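Local coordinates for protein exported gluconolactonase (Xanthomonas campestris pv. campestris, PDB 3DR2) that probably hydrolyses glucono-1,5-lactone to gluconate as a calcium-binding, dimeric six-bladed beta-propeller lactonase of the SMP-30 family, at residues 62-67 with 85-90; 126-131 with 163-168; 199-204 with 217-222. All coordinates share one frame; numbering follows the deposited sequence.

Contact 1: 62-67 with 85-90; sequences SDLVGR and TAFTNG
R67 and F87 meet because both first torsions set CG anti to the carbonyl carbon, and a bend at chi3 of R67 (69°) then brings NE back over the F87 ring. The guanidinium lies flat on that ring: the planes are 20° apart and the centres 4.2 Å from each other, with CE1 of F87 over the middle of the guanidinium. Further down the same side chain, CG of R67 makes an off-centre CH-pi contact with the ring. T85 O lies in the guanidinium plane, at its edge, and accepts from R67 NE at 3.0 Å, nearly along the C=O axis; NH2 adds a weak, longer bond to the same oxygen. R67 is therefore held by a ring on one face and by a carbonyl at its edge, while its NH1 forms a salt bridge with D83 of the second subunit. The backbone joins in as well: T85 N donates to R67 O at 2.9 Å.

The strand 58-63 belongs to one antiparallel sheet and the strand 88-93 to the next, so the contact crosses from one propeller blade to its neighbour; the chain leaves the first blade by strand 78-83 and enters the next through the inverse gamma turn centred on A86. Towards the strand ends, S62 OG donates to N89 O at 2.7 Å, and the same hydroxyl is also hydrogen-bonded to N91 ND2. Between the two polar grips sits L64, whose CD2 lies 3.7 Å from F87 CB, the two side chains crossing at about a right angle. The F87 side chain also comes within about 4 Å of a bound calcium ion.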
ATOM      1  N   SER A  62      -4.099 -11.672  -2.915  1.00 10.72           N
ATOM      2  CA  SER A  62      -4.194 -10.424  -2.169  1.00 10.21           C
ATOM      3  C   SER A  62      -3.089  -9.420  -2.402  1.00 12.18           C
ATOM      4  O   SER A  62      -1.951  -9.785  -2.650  1.00 12.22           O
ATOM      5  CB  SER A  62      -4.183 -10.704  -0.659  1.00 11.64           C
ATOM      6  OG  SER A  62      -5.221 -11.572  -0.275  1.00 12.39           O
ATOM      7  N   ASP A  63      -3.444  -8.143  -2.328  1.00 10.75           N
ATOM      8  CA  ASP A  63      -2.431  -7.100  -2.355  1.00 11.98           C
ATOM      9  C   ASP A  63      -2.566  -6.693  -0.889  1.00 12.98           C
ATOM     10  O   ASP A  63      -3.399  -5.863  -0.543  1.00 14.95           O
ATOM     11  CB  ASP A  63      -2.793  -5.920  -3.246  1.00 13.52           C
ATOM     12  CG  ASP A  63      -1.735  -4.824  -3.191  1.00 12.43           C
ATOM     13  OD1 ASP A  63      -1.821  -3.847  -3.961  1.00 15.50           O
ATOM     14  OD2 ASP A  63      -0.803  -4.944  -2.363  1.00 14.32           O
ATOM     15  N   LEU A  64      -1.771  -7.322  -0.029  1.00 13.02           N
ATOM     16  CA  LEU A  64      -1.827  -7.083   1.415  1.00 14.59           C
ATOM     17  C   LEU A  64      -1.742  -5.621   1.809  1.00 14.11           C
ATOM     18  O   LEU A  64      -2.595  -5.109   2.529  1.00 13.58           O
ATOM     19  CB  LEU A  64      -0.697  -7.853   2.100  1.00 15.69           C
ATOM     20  CG  LEU A  64      -0.874  -8.436   3.510  1.00 21.92           C
ATOM     21  CD1 LEU A  64       0.504  -8.582   4.125  1.00 17.96           C
ATOM     22  CD2 LEU A  64      -1.754  -7.572   4.389  1.00 18.81           C
ATOM     23  N   VAL A  65      -0.702  -4.949   1.338  1.00 12.02           N
ATOM     24  CA  VAL A  65      -0.492  -3.553   1.667  1.00 12.55           C
ATOM     25  C   VAL A  65      -1.488  -2.610   0.993  1.00 12.93           C
ATOM     26  O   VAL A  65      -1.841  -1.569   1.551  1.00 11.57           O
ATOM     27  CB  VAL A  65       0.963  -3.165   1.331  1.00 12.75           C
ATOM     28  CG1 VAL A  65       1.186  -1.679   1.529  1.00 14.51           C
ATOM     29  CG2 VAL A  65       1.906  -3.961   2.226  1.00 13.88           C
ATOM     30  N   GLY A  66      -1.946  -2.987  -0.198  1.00 11.73           N
ATOM     31  CA  GLY A  66      -2.908  -2.175  -0.926  1.00 12.24           C
ATOM     32  C   GLY A  66      -4.336  -2.421  -0.467  1.00 12.89           C
ATOM     33  O   GLY A  66      -5.269  -1.763  -0.924  1.00 11.56           O
ATOM     34  N   ARG A  67      -4.501  -3.391   0.428  1.00 12.42           N
ATOM     35  CA  ARG A  67      -5.798  -3.728   0.991  1.00 11.32           C
ATOM     36  C   ARG A  67      -6.872  -4.085  -0.025  1.00 14.30           C
ATOM     37  O   ARG A  67      -7.973  -3.533  -0.029  1.00 11.58           O
ATOM     38  CB  ARG A  67      -6.255  -2.586   1.903  1.00 13.60           C
ATOM     39  CG  ARG A  67      -5.162  -2.202   2.897  1.00 12.91           C
ATOM     40  CD  ARG A  67      -5.525  -1.006   3.765  1.00 14.23           C
ATOM     41  NE  ARG A  67      -6.598  -1.309   4.706  1.00 13.68           N
ATOM     42  CZ  ARG A  67      -6.938  -0.521   5.723  1.00 16.75           C
ATOM     43  NH1 ARG A  67      -6.287   0.617   5.928  1.00 16.42           N
ATOM     44  NH2 ARG A  67      -7.929  -0.876   6.535  1.00 17.70           N
ATOM     45  N   THR A  85      -9.844  -3.858   2.193  1.00 13.58           N
ATOM     46  CA  THR A  85      -9.846  -4.973   3.134  1.00 14.34           C
ATOM     47  C   THR A  85      -9.131  -4.679   4.451  1.00 14.45           C
ATOM     48  O   THR A  85      -8.370  -3.712   4.565  1.00 12.45           O
ATOM     49  CB  THR A  85      -9.161  -6.186   2.528  1.00 13.20           C
ATOM     50  OG1 THR A  85      -7.752  -5.939   2.473  1.00 13.18           O
ATOM     51  CG2 THR A  85      -9.671  -6.437   1.119  1.00 15.98           C
ATOM     52  N   ALA A  86      -9.396  -5.523   5.443  1.00 13.07           N
ATOM     53  CA  ALA A  86      -8.757  -5.399   6.741  1.00 14.34           C
ATOM     54  C   ALA A  86      -7.455  -6.198   6.648  1.00 17.54           C
ATOM     55  O   ALA A  86      -7.221  -7.150   7.403  1.00 14.31           O
ATOM     56  CB  ALA A  86      -9.667  -5.965   7.843  1.00 16.64           C
ATOM     57  N   PHE A  87      -6.627  -5.810   5.685  1.00 12.79           N
ATOM     58  CA  PHE A  87      -5.338  -6.440   5.450  1.00 13.78           C
ATOM     59  C   PHE A  87      -5.407  -7.945   5.239  1.00 13.93           C
ATOM     60  O   PHE A  87      -4.771  -8.719   5.954  1.00 13.37           O
ATOM     61  CB  PHE A  87      -4.374  -6.107   6.592  1.00 13.28           C
ATOM     62  CG  PHE A  87      -4.142  -4.638   6.765  1.00 14.60           C
ATOM     63  CD1 PHE A  87      -4.886  -3.905   7.685  1.00 15.19           C
ATOM     64  CD2 PHE A  87      -3.222  -3.970   5.963  1.00 15.21           C
ATOM     65  CE1 PHE A  87      -4.718  -2.527   7.799  1.00 14.02           C
ATOM     66  CE2 PHE A  87      -3.049  -2.595   6.069  1.00 15.59           C
ATOM     67  CZ  PHE A  87      -3.796  -1.871   6.987  1.00 15.66           C
ATOM     68  N   THR A  88      -6.187  -8.349   4.242  1.00 11.95           N
ATOM     69  CA  THR A  88      -6.332  -9.755   3.902  1.00 13.50           C
ATOM     70  C   THR A  88      -5.013 -10.273   3.332  1.00 14.45           C
ATOM     71  O   THR A  88      -4.388  -9.612   2.495  1.00 12.26           O
ATOM     72  CB  THR A  88      -7.456  -9.943   2.873  1.00 14.14           C
ATOM     73  OG1 THR A  88      -8.684  -9.483   3.441  1.00 15.77           O
ATOM     74  CG2 THR A  88      -7.611 -11.408   2.492  1.00 12.84           C
ATOM     75  N   ASN A  89      -4.602 -11.447   3.798  1.00 11.49           N
ATOM     76  CA  ASN A  89      -3.353 -12.075   3.372  1.00 13.45           C
ATOM     77  C   ASN A  89      -3.664 -13.363   2.610  1.00 14.49           C
ATOM     78  O   ASN A  89      -3.991 -13.321   1.428  1.00 14.22           O
ATOM     79  CB  ASN A  89      -2.480 -12.362   4.609  1.00 13.48           C
ATOM     80  CG  ASN A  89      -1.049 -12.749   4.249  1.00 15.31           C
ATOM     81  OD1 ASN A  89      -0.146 -12.691   5.094  1.00 17.90           O
ATOM     82  ND2 ASN A  89      -0.837 -13.148   3.003  1.00 11.07           N
ATOM     83  N   GLY A  90      -3.590 -14.505   3.284  1.00 12.61           N
ATOM     84  CA  GLY A  90      -3.873 -15.754   2.604  1.00 13.61           C
ATOM     85  C   GLY A  90      -5.308 -15.908   2.115  1.00 14.94           C
ATOM     86  O   GLY A  90      -6.240 -15.370   2.716  1.00 12.82           O
TER

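Contact 2: 126-131 with 163-168; sequences AGKRLN and DPELAH
E165, L166 and N131 have the most surface buried here: E165 and L166 press on 126-131, N131 on 163-168, each by a different kind of contact. E165 runs out extended beyond CG and sets its carboxylate against the backbone of the short strand 128-129: OE2 accepts from R129 N at 2.9 Å, with an N-H...O angle of 151°, and the donor stands above the carboxylate plane. The R129 guanidinium plane is turned 81° from the carboxylate, and the arginine sends NH2 to R106 O.

L166 fills the middle of the interface. Its CD2 lies 3.6 Å from K128 CB and its CG 3.5 Å from R129 O, while CD1 reaches towards L130; Y172 of the strand 169-174 packs on both leucines. N131 works at the far end, where ND2 donates to H168 O at 3.1 Å with the acceptor near the amide plane. Its OD1 receives a hydrogen bond from a water, which also donates to R129 O and accepts from E165 N at 2.7 Å.

The segment 163-168 is part of the long connection between strands 144-147 and 169-174 of one blade sheet, laid against the short two-stranded sheet of 122-125 and 128-129. Each direct bond pairs a side-chain polar atom with a main-chain group, and the water ties R129 O and E165 N to N131 OD1. R129 and E165, with NE and OE1 5.3 Å apart, may attract each other weakly, but their charged atoms make no direct contact.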
ATOM      1  N   ALA A 126      -9.858 -19.488  22.863  1.00 22.69           N
ATOM      2  CA  ALA A 126     -10.000 -19.427  24.309  1.00 21.35           C
ATOM      3  C   ALA A 126     -10.374 -18.004  24.727  1.00 21.52           C
ATOM      4  O   ALA A 126      -9.869 -17.482  25.723  1.00 23.08           O
ATOM      5  CB  ALA A 126      -8.703 -19.849  24.970  1.00 23.95           C
ATOM      6  N   GLY A 127     -11.251 -17.379  23.945  1.00 20.93           N
ATOM      7  CA  GLY A 127     -11.703 -16.032  24.240  1.00 21.20           C
ATOM      8  C   GLY A 127     -10.752 -14.885  23.935  1.00 19.74           C
ATOM      9  O   GLY A 127     -11.130 -13.721  24.071  1.00 21.96           O
ATOM     10  N   LYS A 128      -9.525 -15.200  23.527  1.00 21.48           N
ATOM     11  CA  LYS A 128      -8.537 -14.169  23.214  1.00 20.68           C
ATOM     12  C   LYS A 128      -8.367 -14.028  21.704  1.00 20.55           C
ATOM     13  O   LYS A 128      -8.401 -15.018  20.981  1.00 19.81           O
ATOM     14  CB  LYS A 128      -7.185 -14.527  23.836  1.00 22.11           C
ATOM     15  CG  LYS A 128      -7.185 -14.655  25.357  1.00 24.08           C
ATOM     16  CD  LYS A 128      -5.807 -15.076  25.859  1.00 26.02           C
ATOM     17  CE  LYS A 128      -5.803 -15.288  27.363  1.00 28.93           C
ATOM     18  NZ  LYS A 128      -4.457 -15.662  27.878  1.00 31.07           N
ATOM     19  N   ARG A 129      -8.175 -12.800  21.229  1.00 19.99           N
ATOM     20  CA  ARG A 129      -7.995 -12.582  19.795  1.00 19.12           C
ATOM     21  C   ARG A 129      -6.776 -13.321  19.252  1.00 18.82           C
ATOM     22  O   ARG A 129      -5.752 -13.442  19.929  1.00 19.46           O
ATOM     23  CB  ARG A 129      -7.842 -11.086  19.483  1.00 19.78           C
ATOM     24  CG  ARG A 129      -9.052 -10.229  19.837  1.00 19.28           C
ATOM     25  CD  ARG A 129      -8.951  -8.814  19.265  1.00 22.47           C
ATOM     26  NE  ARG A 129      -9.111  -8.781  17.810  1.00 23.79           N
ATOM     27  CZ  ARG A 129      -9.073  -7.668  17.076  1.00 23.02           C
ATOM     28  NH1 ARG A 129      -8.879  -6.494  17.659  1.00 25.18           N
ATOM     29  NH2 ARG A 129      -9.234  -7.725  15.760  1.00 24.13           N
ATOM     30  N   LEU A 130      -6.897 -13.820  18.024  1.00 17.07           N
ATOM     31  CA  LEU A 130      -5.803 -14.516  17.357  1.00 16.12           C
ATOM     32  C   LEU A 130      -4.756 -13.441  17.074  1.00 16.56           C
ATOM     33  O   LEU A 130      -5.071 -12.254  17.122  1.00 15.38           O
ATOM     34  CB  LEU A 130      -6.302 -15.118  16.043  1.00 16.73           C
ATOM     35  CG  LEU A 130      -7.357 -16.224  16.170  1.00 17.70           C
ATOM     36  CD1 LEU A 130      -8.030 -16.477  14.825  1.00 17.75           C
ATOM     37  CD2 LEU A 130      -6.687 -17.488  16.677  1.00 17.38           C
ATOM     38  N   ASN A 131      -3.525 -13.852  16.777  1.00 15.53           N
ATOM     39  CA  ASN A 131      -2.450 -12.894  16.501  1.00 15.04           C
ATOM     40  C   ASN A 131      -2.684 -12.149  15.181  1.00 17.07           C
ATOM     41  O   ASN A 131      -2.850 -10.932  15.156  1.00 17.23           O
ATOM     42  CB  ASN A 131      -1.097 -13.615  16.439  1.00 16.81           C
ATOM     43  CG  ASN A 131      -0.722 -14.289  17.753  1.00 17.25           C
ATOM     44  OD1 ASN A 131      -0.968 -13.750  18.835  1.00 18.07           O
ATOM     45  ND2 ASN A 131      -0.099 -15.459  17.661  1.00 16.79           N
ATOM     46  N   ASP A 163      -0.018  -5.670  21.138  1.00 23.99           N
ATOM     47  CA  ASP A 163       0.654  -6.739  21.855  1.00 24.54           C
ATOM     48  C   ASP A 163      -0.272  -7.932  21.719  1.00 24.85           C
ATOM     49  O   ASP A 163      -1.481  -7.809  21.924  1.00 25.81           O
ATOM     50  CB  ASP A 163       0.832  -6.385  23.335  1.00 26.33           C
ATOM     51  CG  ASP A 163       1.892  -5.325  23.559  1.00 28.87           C
ATOM     52  OD1 ASP A 163       3.051  -5.547  23.144  1.00 31.07           O
ATOM     53  OD2 ASP A 163       1.568  -4.274  24.151  1.00 32.13           O
ATOM     54  N   PRO A 164       0.273  -9.097  21.353  1.00 22.16           N
ATOM     55  CA  PRO A 164      -0.545 -10.300  21.196  1.00 23.84           C
ATOM     56  C   PRO A 164      -1.225 -10.707  22.496  1.00 23.93           C
ATOM     57  O   PRO A 164      -0.707 -10.443  23.580  1.00 23.87           O
ATOM     58  CB  PRO A 164       0.464 -11.338  20.710  1.00 23.05           C
ATOM     59  CG  PRO A 164       1.734 -10.895  21.349  1.00 25.99           C
ATOM     60  CD  PRO A 164       1.698  -9.400  21.140  1.00 24.77           C
ATOM     61  N   GLU A 165      -2.391 -11.335  22.380  1.00 24.13           N
ATOM     62  CA  GLU A 165      -3.140 -11.795  23.548  1.00 22.51           C
ATOM     63  C   GLU A 165      -2.817 -13.264  23.803  1.00 24.15           C
ATOM     64  O   GLU A 165      -3.042 -13.781  24.897  1.00 25.80           O
ATOM     65  CB  GLU A 165      -4.645 -11.633  23.319  1.00 23.58           C
ATOM     66  CG  GLU A 165      -5.093 -10.203  23.086  1.00 24.35           C
ATOM     67  CD  GLU A 165      -6.609 -10.061  23.025  1.00 25.34           C
ATOM     68  OE1 GLU A 165      -7.086  -8.968  22.661  1.00 30.98           O
ATOM     69  OE2 GLU A 165      -7.323 -11.035  23.346  1.00 25.59           O
ATOM     70  N   LEU A 166      -2.294 -13.935  22.779  1.00 19.49           N
ATOM     71  CA  LEU A 166      -1.926 -15.340  22.888  1.00 20.98           C
ATOM     72  C   LEU A 166      -0.416 -15.441  23.081  1.00 22.00           C
ATOM     73  O   LEU A 166       0.336 -14.636  22.532  1.00 23.79           O
ATOM     74  CB  LEU A 166      -2.343 -16.096  21.624  1.00 20.50           C
ATOM     75  CG  LEU A 166      -3.835 -16.052  21.267  1.00 20.40           C
ATOM     76  CD1 LEU A 166      -4.089 -16.834  19.988  1.00 21.64           C
ATOM     77  CD2 LEU A 166      -4.656 -16.623  22.408  1.00 22.22           C
ATOM     78  N   ALA A 167       0.021 -16.426  23.862  1.00 22.11           N
ATOM     79  CA  ALA A 167       1.443 -16.621  24.127  1.00 22.51           C
ATOM     80  C   ALA A 167       2.013 -17.728  23.250  1.00 22.65           C
ATOM     81  O   ALA A 167       2.938 -18.443  23.644  1.00 25.28           O
ATOM     82  CB  ALA A 167       1.655 -16.960  25.601  1.00 23.54           C
ATOM     83  N   HIS A 168       1.457 -17.867  22.056  1.00 20.62           N
ATOM     84  CA  HIS A 168       1.909 -18.889  21.132  1.00 19.89           C
ATOM     85  C   HIS A 168       1.500 -18.551  19.704  1.00 18.29           C
ATOM     86  O   HIS A 168       0.497 -17.863  19.484  1.00 20.24           O
ATOM     87  CB  HIS A 168       1.324 -20.250  21.541  1.00 21.13           C
ATOM     88  CG  HIS A 168      -0.151 -20.222  21.820  1.00 21.83           C
ATOM     89  ND1 HIS A 168      -1.100 -20.399  20.837  1.00 20.89           N
ATOM     90  CD2 HIS A 168      -0.835 -20.010  22.970  1.00 21.80           C
ATOM     91  CE1 HIS A 168      -2.307 -20.297  21.368  1.00 21.74           C
ATOM     92  NE2 HIS A 168      -2.173 -20.060  22.661  1.00 23.95           N
TER
HETATM   93  O   HOH W   1      -3.143 -12.368  19.954  1.00 21.14           O

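Contact 3: 199-204 with 217-222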
ATOM      1  N   GLU A 199      -2.605 -36.538   2.534  1.00 23.62           N
ATOM      2  CA  GLU A 199      -2.901 -35.833   3.774  1.00 21.74           C
ATOM      3  C   GLU A 199      -2.327 -36.483   5.035  1.00 21.12           C
ATOM      4  O   GLU A 199      -2.789 -36.206   6.137  1.00 21.75           O
ATOM      5  CB  GLU A 199      -4.415 -35.647   3.934  1.00 23.47           C
ATOM      6  CG  GLU A 199      -5.006 -34.614   2.983  1.00 22.98           C
ATOM      7  CD  GLU A 199      -6.441 -34.249   3.322  1.00 24.35           C
ATOM      8  OE1 GLU A 199      -6.974 -33.302   2.707  1.00 23.17           O
ATOM      9  OE2 GLU A 199      -7.043 -34.903   4.201  1.00 26.46           O
ATOM     10  N   GLN A 200      -1.324 -37.343   4.875  1.00 21.62           N
ATOM     11  CA  GLN A 200      -0.701 -37.996   6.027  1.00 21.31           C
ATOM     12  C   GLN A 200       0.400 -37.114   6.608  1.00 21.74           C
ATOM     13  O   GLN A 200       0.831 -37.304   7.747  1.00 20.92           O
ATOM     14  CB  GLN A 200      -0.107 -39.353   5.634  1.00 24.05           C
ATOM     15  CG  GLN A 200      -1.130 -40.460   5.440  1.00 25.09           C
ATOM     16  CD  GLN A 200      -0.480 -41.818   5.201  1.00 25.52           C
ATOM     17  OE1 GLN A 200       0.145 -42.047   4.165  1.00 29.71           O
ATOM     18  NE2 GLN A 200      -0.618 -42.719   6.168  1.00 29.16           N
ATOM     19  N   THR A 201       0.847 -36.143   5.818  1.00 19.82           N
ATOM     20  CA  THR A 201       1.895 -35.231   6.249  1.00 20.34           C
ATOM     21  C   THR A 201       1.443 -33.788   6.054  1.00 20.26           C
ATOM     22  O   THR A 201       0.862 -33.450   5.032  1.00 19.96           O
ATOM     23  CB  THR A 201       3.199 -35.452   5.439  1.00 21.84           C
ATOM     24  OG1 THR A 201       3.673 -36.788   5.644  1.00 23.49           O
ATOM     25  CG2 THR A 201       4.282 -34.462   5.872  1.00 22.67           C
ATOM     26  N   LEU A 202       1.690 -32.951   7.054  1.00 20.62           N
ATOM     27  CA  LEU A 202       1.339 -31.537   6.966  1.00 19.37           C
ATOM     28  C   LEU A 202       2.656 -30.778   6.989  1.00 19.71           C
ATOM     29  O   LEU A 202       3.469 -30.964   7.901  1.00 17.86           O
ATOM     30  CB  LEU A 202       0.497 -31.100   8.170  1.00 21.62           C
ATOM     31  CG  LEU A 202      -0.356 -29.822   8.064  1.00 24.26           C
ATOM     32  CD1 LEU A 202      -0.362 -29.110   9.404  1.00 21.71           C
ATOM     33  CD2 LEU A 202       0.163 -28.899   6.986  1.00 25.07           C
ATOM     34  N   TYR A 203       2.873 -29.935   5.983  1.00 18.03           N
ATOM     35  CA  TYR A 203       4.090 -29.137   5.909  1.00 17.62           C
ATOM     36  C   TYR A 203       3.746 -27.727   6.370  1.00 16.64           C
ATOM     37  O   TYR A 203       2.711 -27.184   5.989  1.00 16.83           O
ATOM     38  CB  TYR A 203       4.611 -29.078   4.473  1.00 15.12           C
ATOM     39  CG  TYR A 203       4.862 -30.422   3.830  1.00 17.83           C
ATOM     40  CD1 TYR A 203       3.921 -30.994   2.981  1.00 16.63           C
ATOM     41  CD2 TYR A 203       6.056 -31.111   4.053  1.00 17.35           C
ATOM     42  CE1 TYR A 203       4.158 -32.214   2.365  1.00 19.62           C
ATOM     43  CE2 TYR A 203       6.303 -32.333   3.442  1.00 19.35           C
ATOM     44  CZ  TYR A 203       5.348 -32.877   2.593  1.00 19.82           C
ATOM     45  OH  TYR A 203       5.589 -34.077   1.962  1.00 21.00           O
ATOM     46  N   VAL A 204       4.611 -27.143   7.193  1.00 13.68           N
ATOM     47  CA  VAL A 204       4.399 -25.794   7.709  1.00 15.20           C
ATOM     48  C   VAL A 204       5.744 -25.094   7.766  1.00 15.87           C
ATOM     49  O   VAL A 204       6.691 -25.627   8.336  1.00 16.30           O
ATOM     50  CB  VAL A 204       3.830 -25.817   9.148  1.00 14.75           C
ATOM     51  CG1 VAL A 204       3.551 -24.401   9.622  1.00 14.98           C
ATOM     52  CG2 VAL A 204       2.564 -26.658   9.206  1.00 15.92           C
ATOM     53  N   ILE A 217      11.098 -25.320   6.440  1.00 17.83           N
ATOM     54  CA  ILE A 217       9.811 -25.910   6.128  1.00 19.27           C
ATOM     55  C   ILE A 217       9.843 -27.128   7.039  1.00 19.17           C
ATOM     56  O   ILE A 217      10.777 -27.939   6.986  1.00 19.06           O
ATOM     57  CB  ILE A 217       9.694 -26.377   4.670  1.00 18.60           C
ATOM     58  CG1 ILE A 217       9.764 -25.172   3.730  1.00 18.31           C
ATOM     59  CG2 ILE A 217       8.369 -27.115   4.472  1.00 17.98           C
ATOM     60  CD1 ILE A 217       9.642 -25.539   2.264  1.00 21.10           C
ATOM     61  N   THR A 218       8.836 -27.233   7.895  1.00 19.92           N
ATOM     62  CA  THR A 218       8.739 -28.324   8.852  1.00 19.64           C
ATOM     63  C   THR A 218       7.644 -29.295   8.430  1.00 20.75           C
ATOM     64  O   THR A 218       6.655 -28.897   7.826  1.00 19.42           O
ATOM     65  CB  THR A 218       8.407 -27.767  10.248  1.00 19.73           C
ATOM     66  OG1 THR A 218       9.285 -26.672  10.540  1.00 20.14           O
ATOM     67  CG2 THR A 218       8.570 -28.841  11.310  1.00 24.29           C
ATOM     68  N   ALA A 219       7.826 -30.571   8.752  1.00 18.94           N
ATOM     69  CA  ALA A 219       6.837 -31.580   8.409  1.00 19.83           C
ATOM     70  C   ALA A 219       6.286 -32.221   9.675  1.00 21.70           C
ATOM     71  O   ALA A 219       7.017 -32.461  10.635  1.00 21.06           O
ATOM     72  CB  ALA A 219       7.461 -32.641   7.514  1.00 20.76           C
ATOM     73  N   PHE A 220       4.984 -32.482   9.667  1.00 20.43           N
ATOM     74  CA  PHE A 220       4.299 -33.106  10.797  1.00 21.19           C
ATOM     75  C   PHE A 220       3.525 -34.312  10.300  1.00 21.33           C
ATOM     76  O   PHE A 220       3.137 -34.380   9.131  1.00 20.41           O
ATOM     77  CB  PHE A 220       3.287 -32.144  11.415  1.00 20.43           C
ATOM     78  CG  PHE A 220       3.895 -31.000  12.166  1.00 21.62           C
ATOM     79  CD1 PHE A 220       4.219 -31.128  13.510  1.00 21.33           C
ATOM     80  CD2 PHE A 220       4.078 -29.766  11.546  1.00 21.53           C
ATOM     81  CE1 PHE A 220       4.710 -30.048  14.229  1.00 23.22           C
ATOM     82  CE2 PHE A 220       4.569 -28.677  12.255  1.00 21.99           C
ATOM     83  CZ  PHE A 220       4.885 -28.813  13.603  1.00 24.15           C
ATOM     84  N   ALA A 221       3.290 -35.264  11.194  1.00 22.21           N
ATOM     85  CA  ALA A 221       2.512 -36.438  10.846  1.00 22.99           C
ATOM     86  C   ALA A 221       1.089 -36.131  11.295  1.00 22.40           C
ATOM     87  O   ALA A 221       0.862 -35.793  12.454  1.00 23.82           O
ATOM     88  CB  ALA A 221       3.040 -37.671  11.584  1.00 23.49           C
ATOM     89  N   TRP A 222       0.139 -36.217  10.372  1.00 22.38           N
ATOM     90  CA  TRP A 222      -1.260 -35.968  10.696  1.00 22.97           C
ATOM     91  C   TRP A 222      -1.934 -37.328  10.807  1.00 23.51           C
ATOM     92  O   TRP A 222      -2.330 -37.922   9.808  1.00 24.76           O
ATOM     93  CB  TRP A 222      -1.926 -35.130   9.594  1.00 23.26           C
ATOM     94  CG  TRP A 222      -3.432 -34.986   9.700  1.00 21.88           C
ATOM     95  CD1 TRP A 222      -4.334 -35.155   8.688  1.00 22.41           C
ATOM     96  CD2 TRP A 222      -4.196 -34.604  10.856  1.00 21.59           C
ATOM     97  NE1 TRP A 222      -5.607 -34.902   9.136  1.00 22.23           N
ATOM     98  CE2 TRP A 222      -5.553 -34.560  10.462  1.00 21.55           C
ATOM     99  CE3 TRP A 222      -3.867 -34.292  12.180  1.00 21.36           C
ATOM    100  CZ2 TRP A 222      -6.582 -34.215  11.345  1.00 20.79           C
ATOM    101  CZ3 TRP A 222      -4.895 -33.948  13.063  1.00 21.96           C
ATOM    102  CH2 TRP A 222      -6.235 -33.913  12.638  1.00 22.33           C
TER
HETATM  103  O   HOH W   2       4.454 -37.460   8.258  1.00 29.14           O
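F220 and V204 meet obliquely on one face of a two-stranded antiparallel ladder, CE2 of the ring lying 4.2 Å from V204 CG2. The valine has CG1 anti to the backbone N (chi1 -177°) and CG2 anti to the carbonyl carbon, and it is CG2 that makes the contact. The edge of the F220 ring, in its own plane, faces L202 O, while CB of F220 is 4.4 Å from CB of L202, its hydrogen-bonded partner in the ladder.

On the other face lie T201, Y203, A219 and A221. A219 CB touches two neighbours of the facing strand, 4.0 Å from each of T201 CG2 and Y203 CD2. T201 CG2 also stands 3.7 Å above one face of the Y203 ring, offset toward the rim, so threonine, tyrosine and alanine form one continuous apolar patch. At the end of the ladder away from the hairpin connection W222 has CG anti to its backbone N (chi1 171°), and the indole turns its edge to E199 O, in the ring plane, with CD1 the nearest atom.

The backbone supplies the frame. L202 with F220 and V204 with T218 are hydrogen-bonded pairs, each with two reciprocal bonds, and W222 N to Q200 O adds a fifth; T201 with A221 and Y203 with A219 are the non-hydrogen-bonded pairs, and the N-to-C directions of strands 201-204 and 217-222 are 156° apart. This is a beta hairpin forming the two central strands of a four-stranded propeller blade, between 190-195 and 226-234. F220 and V204 pack on L187 of the strand 182-187, Y203 and I217 on L252 of the strand 252-254, and W222 meets W145 edge-to-face, so the hairpin lies between its two neighbouring blades.

The three contacts follow one another along the chain without touching, in a beta-propeller whose central calcium site is formed by E48, N134, N191 and D242; in this family that metal site is probably the catalytic one. Contact 1 is blade-to-blade, contact 2 loop-to-sheet and contact 3 within a blade. Contacts 1 and 3 are on opposite sides of the chain's centre, their centres 27 Å apart; those of contacts 1 and 2 are 21 Å apart, and those of 2 and 3 are 24 Å apart. None of their residues ligates the central calcium ion; the side chains of R129 in contact 2 and V204 in contact 3 are about 9 Å and about 10 Å from a bound calcium ion.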